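Local structure of glutathione peroxidase (Schistosoma mansoni, 2V1M) at residues C72-G77 against I104-S109; C34-V39 against D112-F117. The protein catalyses the reduction of hydrogen peroxide to water, oxidising two molecules of glutathione to glutathione disulfide. All blocks are in the same frame, centred on the assembly; numbering follows the deposited sequence.

Interaction 1: C72-G77 against I104-S109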
ATOM      1  N   CYS A  72      -5.596   6.843   4.655  1.00  3.14           N
ATOM      2  CA  CYS A  72      -5.414   6.986   6.109  1.00  3.45           C
ATOM      3  C   CYS A  72      -5.376   8.470   6.421  1.00  3.22           C
ATOM      4  O   CYS A  72      -4.653   9.226   5.760  1.00  3.21           O
ATOM      5  CB  CYS A  72      -4.075   6.310   6.524  1.00  3.32           C
ATOM      6  SG  CYS A  72      -3.664   6.562   8.262  1.00  3.39           S
ATOM      7  N   ASN A  73      -6.175   8.881   7.424  1.00  3.16           N
ATOM      8  CA  ASN A  73      -6.301  10.275   7.815  1.00  3.33           C
ATOM      9  C   ASN A  73      -5.527  10.611   9.115  1.00  3.62           C
ATOM     10  O   ASN A  73      -5.891  11.580   9.797  1.00  5.19           O
ATOM     11  CB  ASN A  73      -7.780  10.677   7.964  1.00  3.87           C
ATOM     12  CG  ASN A  73      -7.955  12.188   7.970  1.00  3.76           C
ATOM     13  OD1 ASN A  73      -7.244  12.916   7.278  1.00  4.09           O
ATOM     14  ND2 ASN A  73      -8.907  12.673   8.743  1.00  5.82           N
ATOM     15  N   GLN A  74      -4.488   9.835   9.450  1.00  3.26           N
ATOM     16  CA  GLN A  74      -3.736  10.086  10.676  1.00  3.34           C
ATOM     17  C   GLN A  74      -2.644  11.132  10.537  1.00  3.53           C
ATOM     18  O   GLN A  74      -2.023  11.469  11.559  1.00  4.60           O
ATOM     19  CB  GLN A  74      -3.154   8.789  11.236  1.00  3.53           C
ATOM     20  CG  GLN A  74      -4.232   7.880  11.763  1.00  4.06           C
ATOM     21  CD  GLN A  74      -3.640   6.639  12.396  1.00  3.60           C
ATOM     22  OE1 GLN A  74      -2.976   5.836  11.726  1.00  3.75           O
ATOM     23  NE2 GLN A  74      -3.846   6.491  13.715  1.00  5.02           N
ATOM     24  N   PHE A  75      -2.381  11.651   9.325  1.00  3.20           N
ATOM     25  CA  PHE A  75      -1.218  12.495   9.078  1.00  3.59           C
ATOM     26  C   PHE A  75      -1.672  13.859   8.552  1.00  3.51           C
ATOM     27  O   PHE A  75      -1.902  14.020   7.359  1.00  4.19           O
ATOM     28  CB  PHE A  75      -0.241  11.783   8.133  1.00  3.40           C
ATOM     29  CG  PHE A  75       0.176  10.422   8.645  1.00  3.47           C
ATOM     30  CD1 PHE A  75       1.016  10.315   9.767  1.00  4.50           C
ATOM     31  CD2 PHE A  75      -0.359   9.275   8.086  1.00  3.60           C
ATOM     32  CE1 PHE A  75       1.358   9.056  10.258  1.00  4.71           C
ATOM     33  CE2 PHE A  75       0.001   8.018   8.576  1.00  4.14           C
ATOM     34  CZ  PHE A  75       0.870   7.921   9.670  1.00  4.57           C
ATOM     35  N   GLY A  76      -1.762  14.804   9.475  1.00  4.23           N
ATOM     36  CA  GLY A  76      -2.080  16.166   9.090  1.00  4.61           C
ATOM     37  C   GLY A  76      -3.501  16.363   8.575  1.00  4.28           C
ATOM     38  O   GLY A  76      -3.790  17.358   7.908  1.00  5.14           O
ATOM     39  N   GLY A  77      -4.394  15.430   8.876  1.00  4.67           N
ATOM     40  CA  GLY A  77      -5.775  15.500   8.361  1.00  5.31           C
ATOM     41  C   GLY A  77      -5.789  15.574   6.825  1.00  4.28           C
ATOM     42  O   GLY A  77      -6.660  16.230   6.228  1.00  5.59           O
ATOM     43  N   ILE A 104      -8.317   3.371   6.769  1.00  3.21           N
ATOM     44  CA  ILE A 104      -7.892   2.675   7.968  1.00  3.64           C
ATOM     45  C   ILE A 104      -6.960   3.566   8.769  1.00  3.35           C
ATOM     46  O   ILE A 104      -6.503   4.639   8.317  1.00  4.31           O
ATOM     47  CB  ILE A 104      -7.166   1.364   7.626  1.00  3.87           C
ATOM     48  CG1 ILE A 104      -5.916   1.624   6.774  1.00  4.73           C
ATOM     49  CG2 ILE A 104      -8.154   0.355   6.976  1.00  6.66           C
ATOM     50  CD1 ILE A 104      -4.937   0.437   6.719  1.00  5.37           C
ATOM     51  N   LYS A 105      -6.625   3.088   9.959  1.00  3.37           N
ATOM     52  CA  LYS A 105      -5.487   3.624  10.737  1.00  3.44           C
ATOM     53  C   LYS A 105      -4.294   2.680  10.527  1.00  3.68           C
ATOM     54  O   LYS A 105      -4.447   1.452  10.358  1.00  3.29           O
ATOM     55  CB  LYS A 105      -5.844   3.726  12.212  1.00  4.04           C
ATOM     56  CG  LYS A 105      -6.865   4.858  12.430  1.00  4.21           C
ATOM     57  CD  LYS A 105      -7.364   4.873  13.878  1.00  5.61           C
ATOM     58  CE  LYS A 105      -8.260   6.091  14.065  1.00  9.10           C
ATOM     59  NZ  LYS A 105      -8.601   6.292  15.488  0.50  9.26           N
ATOM     60  N   VAL A 106      -3.111   3.285  10.553  1.00  3.29           N
ATOM     61  CA  VAL A 106      -1.834   2.554  10.427  1.00  3.24           C
ATOM     62  C   VAL A 106      -0.990   2.571  11.706  1.00  3.29           C
ATOM     63  O   VAL A 106      -0.103   1.733  11.844  1.00  3.81           O
ATOM     64  CB  VAL A 106      -1.004   3.038   9.220  1.00  3.16           C
ATOM     65  CG1 VAL A 106      -1.813   2.927   7.928  1.00  3.87           C
ATOM     66  CG2 VAL A 106      -0.496   4.476   9.433  1.00  3.45           C
ATOM     67  N   ASN A 107      -1.287   3.514  12.613  1.00  3.51           N
ATOM     68  CA  ASN A 107      -0.616   3.631  13.901  1.00  4.25           C
ATOM     69  C   ASN A 107      -1.615   3.547  15.045  1.00  4.54           C
ATOM     70  O   ASN A 107      -2.796   3.826  14.876  1.00  4.65           O
ATOM     71  CB  ASN A 107       0.169   4.939  14.021  1.00  4.81           C
ATOM     72  CG  ASN A 107       1.387   4.996  13.133  1.00  4.24           C
ATOM     73  OD1 ASN A 107       2.052   3.990  12.851  1.00  4.62           O
ATOM     74  ND2 ASN A 107       1.707   6.188  12.698  1.00  4.78           N
ATOM     75  N   GLY A 108      -1.095   3.164  16.212  1.00  5.23           N
ATOM     76  CA  GLY A 108      -1.896   3.054  17.414  1.00  6.68           C
ATOM     77  C   GLY A 108      -2.622   1.746  17.527  1.00  6.09           C
ATOM     78  O   GLY A 108      -2.520   0.878  16.671  1.00  6.06           O
ATOM     79  N   SER A 109      -3.335   1.587  18.646  1.00  7.12           N
ATOM     80  CA  SER A 109      -3.940   0.285  18.929  1.00  7.53           C
ATOM     81  C   SER A 109      -5.140  -0.041  18.054  1.00  6.51           C
ATOM     82  O   SER A 109      -5.543  -1.207  18.014  1.00  7.36           O
ATOM     83  CB  SER A 109      -4.319   0.147  20.398  1.00 10.42           C
ATOM     84  OG  SER A 109      -5.251   1.131  20.716  1.00 14.19           O
TER
HETATM   85  O   HOH W   1      -7.497   7.124   9.167  1.00  8.39           O
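Gln74 reaches across to Lys105, Val106 and Asn107, a worked example of one amide tying two irregular loops together. Its CB lies over the centre of the neighbouring Phe75 ring, 4.1 Å above the plane. CG stands anti to the carbonyl carbon (chi1 -69°), and from there CD packs against CB and CG of Lys105, whose extended chain crosses that of Gln74 at about a right angle. At the tip, OE1 takes two backbone donors. Val106 N approaches at 2.8 Å from above the carbonyl plane of Gln74 OE1, whereas Asn107 N, 3.0 Å from the same OE1, lies in that plane on a lone pair. NE2 returns the grip: it gives a nearly straight bond (168° at the hydrogen) to Asn107 O, which lies close to the amide plane of Gln74. Three bonds thus fix the rotation of the amide.

Gln74 and Phe75 close the Cys-Asn-Gln-Phe run of a glutathione peroxidase signature, here in the loop that leaves strand 65-71 of the thioredoxin-like fold. Val106 CG2 also meets the edge of the Phe75 ring, 3.7 Å from Phe75 CE2. The amide of Asn107 stands almost perpendicular to that ring, with Asn107 ND2 at the ring edge 3.6 Å from Phe75 CZ, while Asn107 OD1 is turned to Ile130 N and Lys119 NZ. Cys72 SG, anti to its backbone N (chi1 174°), rests against Val106 CG2 and accepts a long bond from Gln74 N. Near Cys72, a water accepts from Asn73 N and donates to Ile104 O, and this same oxygen receives a CA-H...O contact from Cys72 CA at 3.4 Å.

Interaction 2: C34-V39 against D112-F117; sequences CLIVNV and DDLYKF
Tyr115 presents its ring obliquely to Asn38 and Ile36, which lie on opposite sides of the ring plane: Asn38 CB near the hydroxyl end on one side, Ile36 CG2 on the other. Val106 CG1 covers the face on the Asn38 side. The phenol oxygen does most of the touching: Tyr115 OH is 3.4 Å from Asn38 CB and 3.8 Å from Ile36 CG2. Asn38 N is also close to Tyr115 OH, at 3.3 Å, but the angle is too poor for a hydrogen bond. A water bridges the two segments, 3.1 Å from Tyr115 OH and 2.9 Å from Ile36 O, with Asn38 OD1 a longer third neighbour; it has too few protons for all the acceptors around it. Chi1 of 61° sets Asn38 CG between the backbone N and the carbonyl carbon; Asn38 ND2 bonds to Trp132 O.

A further apolar contact joins Ile36 CD1 and Leu114 CD1 at 4.4 Å, and Phe70 of strand 65-71 touches both side chains. At the helix start, Asp112 is the N-cap, its OD1 accepting from Leu114 N at 2.9 Å on the anti side of the carboxylate. The axes of strand 34-39 and helix 113-117 pass 11.5 Å apart at closest, with 115° between their N-to-C directions: a helix laid across the face of a central sheet, as in the thioredoxin-like fold of glutathione peroxidases.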
ATOM      1  N   CYS A  34       3.550  -7.718  -3.799  1.00  3.12           N
ATOM      2  CA  CYS A  34       2.672  -6.621  -3.462  1.00  2.86           C
ATOM      3  C   CYS A  34       3.449  -5.425  -2.960  1.00  2.87           C
ATOM      4  O   CYS A  34       4.420  -5.569  -2.197  1.00  3.86           O
ATOM      5  CB  CYS A  34       1.637  -7.021  -2.386  1.00  3.11           C
ATOM      6  SG  CYS A  34       0.553  -8.377  -2.872  1.00  4.78           S
ATOM      7  N   LEU A  35       2.999  -4.243  -3.372  1.00  2.78           N
ATOM      8  CA  LEU A  35       3.518  -2.987  -2.856  1.00  2.83           C
ATOM      9  C   LEU A  35       2.363  -2.312  -2.128  1.00  2.65           C
ATOM     10  O   LEU A  35       1.348  -1.990  -2.761  1.00  3.22           O
ATOM     11  CB  LEU A  35       4.057  -2.098  -3.982  1.00  3.07           C
ATOM     12  CG  LEU A  35       4.774  -0.834  -3.460  1.00  4.75           C
ATOM     13  CD1 LEU A  35       6.082  -1.186  -2.704  1.00  5.67           C
ATOM     14  CD2 LEU A  35       5.031   0.114  -4.632  1.00  7.14           C
ATOM     15  N   ILE A  36       2.478  -2.191  -0.799  1.00  2.74           N
ATOM     16  CA  ILE A  36       1.388  -1.718   0.038  1.00  2.79           C
ATOM     17  C   ILE A  36       1.704  -0.300   0.490  1.00  2.72           C
ATOM     18  O   ILE A  36       2.772  -0.066   1.141  1.00  2.90           O
ATOM     19  CB  ILE A  36       1.158  -2.682   1.242  1.00  2.76           C
ATOM     20  CG1 ILE A  36       0.890  -4.102   0.705  1.00  3.05           C
ATOM     21  CG2 ILE A  36       0.012  -2.126   2.083  1.00  3.11           C
ATOM     22  CD1 ILE A  36       0.624  -5.144   1.785  1.00  4.12           C
ATOM     23  N   VAL A  37       0.814   0.623   0.159  1.00  2.53           N
ATOM     24  CA  VAL A  37       1.088   2.059   0.332  1.00  2.59           C
ATOM     25  C   VAL A  37      -0.054   2.677   1.103  1.00  2.51           C
ATOM     26  O   VAL A  37      -1.219   2.473   0.760  1.00  3.00           O
ATOM     27  CB  VAL A  37       1.202   2.733  -1.078  1.00  2.63           C
ATOM     28  CG1 VAL A  37       1.645   4.209  -0.911  1.00  3.03           C
ATOM     29  CG2 VAL A  37       2.138   1.970  -1.963  1.00  3.20           C
ATOM     30  N   ASN A  38       0.240   3.441   2.174  1.00  2.53           N
ATOM     31  CA  ASN A  38      -0.794   4.254   2.822  1.00  2.65           C
ATOM     32  C   ASN A  38      -0.847   5.592   2.103  1.00  2.74           C
ATOM     33  O   ASN A  38       0.196   6.169   1.817  1.00  2.73           O
ATOM     34  CB  ASN A  38      -0.551   4.398   4.323  1.00  3.03           C
ATOM     35  CG  ASN A  38       0.785   5.096   4.662  1.00  2.90           C
ATOM     36  OD1 ASN A  38       1.869   4.577   4.345  1.00  2.81           O
ATOM     37  ND2 ASN A  38       0.705   6.244   5.344  1.00  3.18           N
ATOM     38  N   VAL A  39      -2.066   6.048   1.768  1.00  2.69           N
ATOM     39  CA  VAL A  39      -2.223   7.173   0.869  1.00  2.69           C
ATOM     40  C   VAL A  39      -3.057   8.270   1.510  1.00  2.72           C
ATOM     41  O   VAL A  39      -3.716   8.092   2.542  1.00  2.94           O
ATOM     42  CB  VAL A  39      -2.832   6.712  -0.497  1.00  2.55           C
ATOM     43  CG1 VAL A  39      -1.907   5.723  -1.182  1.00  3.08           C
ATOM     44  CG2 VAL A  39      -4.234   6.114  -0.306  1.00  3.18           C
ATOM     45  N   ASP A 112      -5.217  -1.057  11.596  1.00  3.97           N
ATOM     46  CA  ASP A 112      -5.609  -2.308  10.971  1.00  3.78           C
ATOM     47  C   ASP A 112      -4.564  -3.378  11.310  1.00  3.51           C
ATOM     48  O   ASP A 112      -3.350  -3.116  11.289  1.00  3.28           O
ATOM     49  CB  ASP A 112      -5.731  -2.140   9.455  1.00  4.37           C
ATOM     50  CG  ASP A 112      -6.504  -3.277   8.834  1.00  4.00           C
ATOM     51  OD1 ASP A 112      -5.886  -4.321   8.514  1.00  4.17           O
ATOM     52  OD2 ASP A 112      -7.738  -3.124   8.674  1.00  5.24           O
ATOM     53  N   ASP A 113      -5.029  -4.600  11.546  1.00  3.76           N
ATOM     54  CA  ASP A 113      -4.094  -5.709  11.797  1.00  3.66           C
ATOM     55  C   ASP A 113      -3.084  -5.901  10.670  1.00  3.47           C
ATOM     56  O   ASP A 113      -1.936  -6.299  10.949  1.00  3.22           O
ATOM     57  CB  ASP A 113      -4.857  -7.008  12.043  1.00  4.37           C
ATOM     58  CG  ASP A 113      -5.593  -7.022  13.384  1.00  4.96           C
ATOM     59  OD1 ASP A 113      -5.308  -6.178  14.266  1.00  6.84           O
ATOM     60  OD2 ASP A 113      -6.457  -7.917  13.557  1.00  6.56           O
ATOM     61  N   LEU A 114      -3.443  -5.568   9.431  1.00  3.08           N
ATOM     62  CA  LEU A 114      -2.459  -5.691   8.349  1.00  3.36           C
ATOM     63  C   LEU A 114      -1.233  -4.796   8.671  1.00  3.09           C
ATOM     64  O   LEU A 114      -0.081  -5.225   8.468  1.00  3.05           O
ATOM     65  CB  LEU A 114      -3.086  -5.252   7.035  1.00  3.45           C
ATOM     66  CG  LEU A 114      -2.072  -5.074   5.876  1.00  3.49           C
ATOM     67  CD1 LEU A 114      -1.388  -6.384   5.507  1.00  4.14           C
ATOM     68  CD2 LEU A 114      -2.793  -4.473   4.684  1.00  4.29           C
ATOM     69  N   TYR A 115      -1.485  -3.570   9.122  1.00  3.25           N
ATOM     70  CA  TYR A 115      -0.379  -2.666   9.426  1.00  3.23           C
ATOM     71  C   TYR A 115       0.343  -3.019  10.699  1.00  3.19           C
ATOM     72  O   TYR A 115       1.568  -2.848  10.777  1.00  3.18           O
ATOM     73  CB  TYR A 115      -0.836  -1.194   9.381  1.00  2.93           C
ATOM     74  CG  TYR A 115      -0.761  -0.648   7.971  1.00  3.22           C
ATOM     75  CD1 TYR A 115       0.287   0.164   7.572  1.00  3.07           C
ATOM     76  CD2 TYR A 115      -1.808  -0.871   7.092  1.00  3.31           C
ATOM     77  CE1 TYR A 115       0.312   0.716   6.255  1.00  3.84           C
ATOM     78  CE2 TYR A 115      -1.808  -0.324   5.796  1.00  3.11           C
ATOM     79  CZ  TYR A 115      -0.735   0.469   5.400  1.00  3.09           C
ATOM     80  OH  TYR A 115      -0.665   1.001   4.121  1.00  3.27           O
ATOM     81  N   LYS A 116      -0.366  -3.530  11.708  1.00  3.36           N
ATOM     82  CA  LYS A 116       0.342  -4.092  12.863  1.00  3.56           C
ATOM     83  C   LYS A 116       1.326  -5.162  12.390  1.00  3.26           C
ATOM     84  O   LYS A 116       2.495  -5.208  12.822  1.00  3.99           O
ATOM     85  CB  LYS A 116      -0.633  -4.645  13.905  1.00  4.21           C
ATOM     86  CG  LYS A 116      -1.537  -3.554  14.485  1.00  4.24           C
ATOM     87  CD  LYS A 116      -2.412  -4.095  15.641  1.00  5.44           C
ATOM     88  CE  LYS A 116      -3.234  -2.982  16.251  1.00  6.21           C
ATOM     89  NZ  LYS A 116      -3.990  -3.489  17.454  1.00  6.95           N
ATOM     90  N   PHE A 117       0.868  -6.026  11.495  1.00  3.24           N
ATOM     91  CA  PHE A 117       1.720  -7.086  10.958  1.00  3.46           C
ATOM     92  C   PHE A 117       2.890  -6.514  10.154  1.00  2.96           C
ATOM     93  O   PHE A 117       4.059  -6.937  10.345  1.00  3.34           O
ATOM     94  CB  PHE A 117       0.881  -8.041  10.098  1.00  3.82           C
ATOM     95  CG  PHE A 117       1.692  -9.106   9.435  1.00  3.44           C
ATOM     96  CD1 PHE A 117       2.221 -10.182  10.185  1.00  3.88           C
ATOM     97  CD2 PHE A 117       1.946  -9.062   8.060  1.00  4.30           C
ATOM     98  CE1 PHE A 117       2.958 -11.175   9.566  1.00  5.10           C
ATOM     99  CE2 PHE A 117       2.694 -10.072   7.443  1.00  5.69           C
ATOM    100  CZ  PHE A 117       3.187 -11.129   8.202  1.00  5.45           C
TER
HETATM  101  O   HOH W   2       2.402   1.444   3.634  1.00  4.38           O

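In the fold
The two contacts adjoin, their centres about 12 Å apart; loop 104-109 leads into the helix that follows Asp112. Lys105 O lies 2.9 Å from Asp112 N and Ser109 O 2.8 Å from Lys116 NZ, both probable hydrogen bonds that tie this loop to the start of the helix. Packing joins them as well: Ile104 CD1 is 3.3 Å from Tyr115 CE2, so the tyrosine of interaction 2 rests on the loop of interaction 1. Strand 33-39 leads toward Cys43, the probable active-site residue, found here as cysteinesulfonic acid. A bound lithium ion lies about 9 Å from the side chain of Asn107.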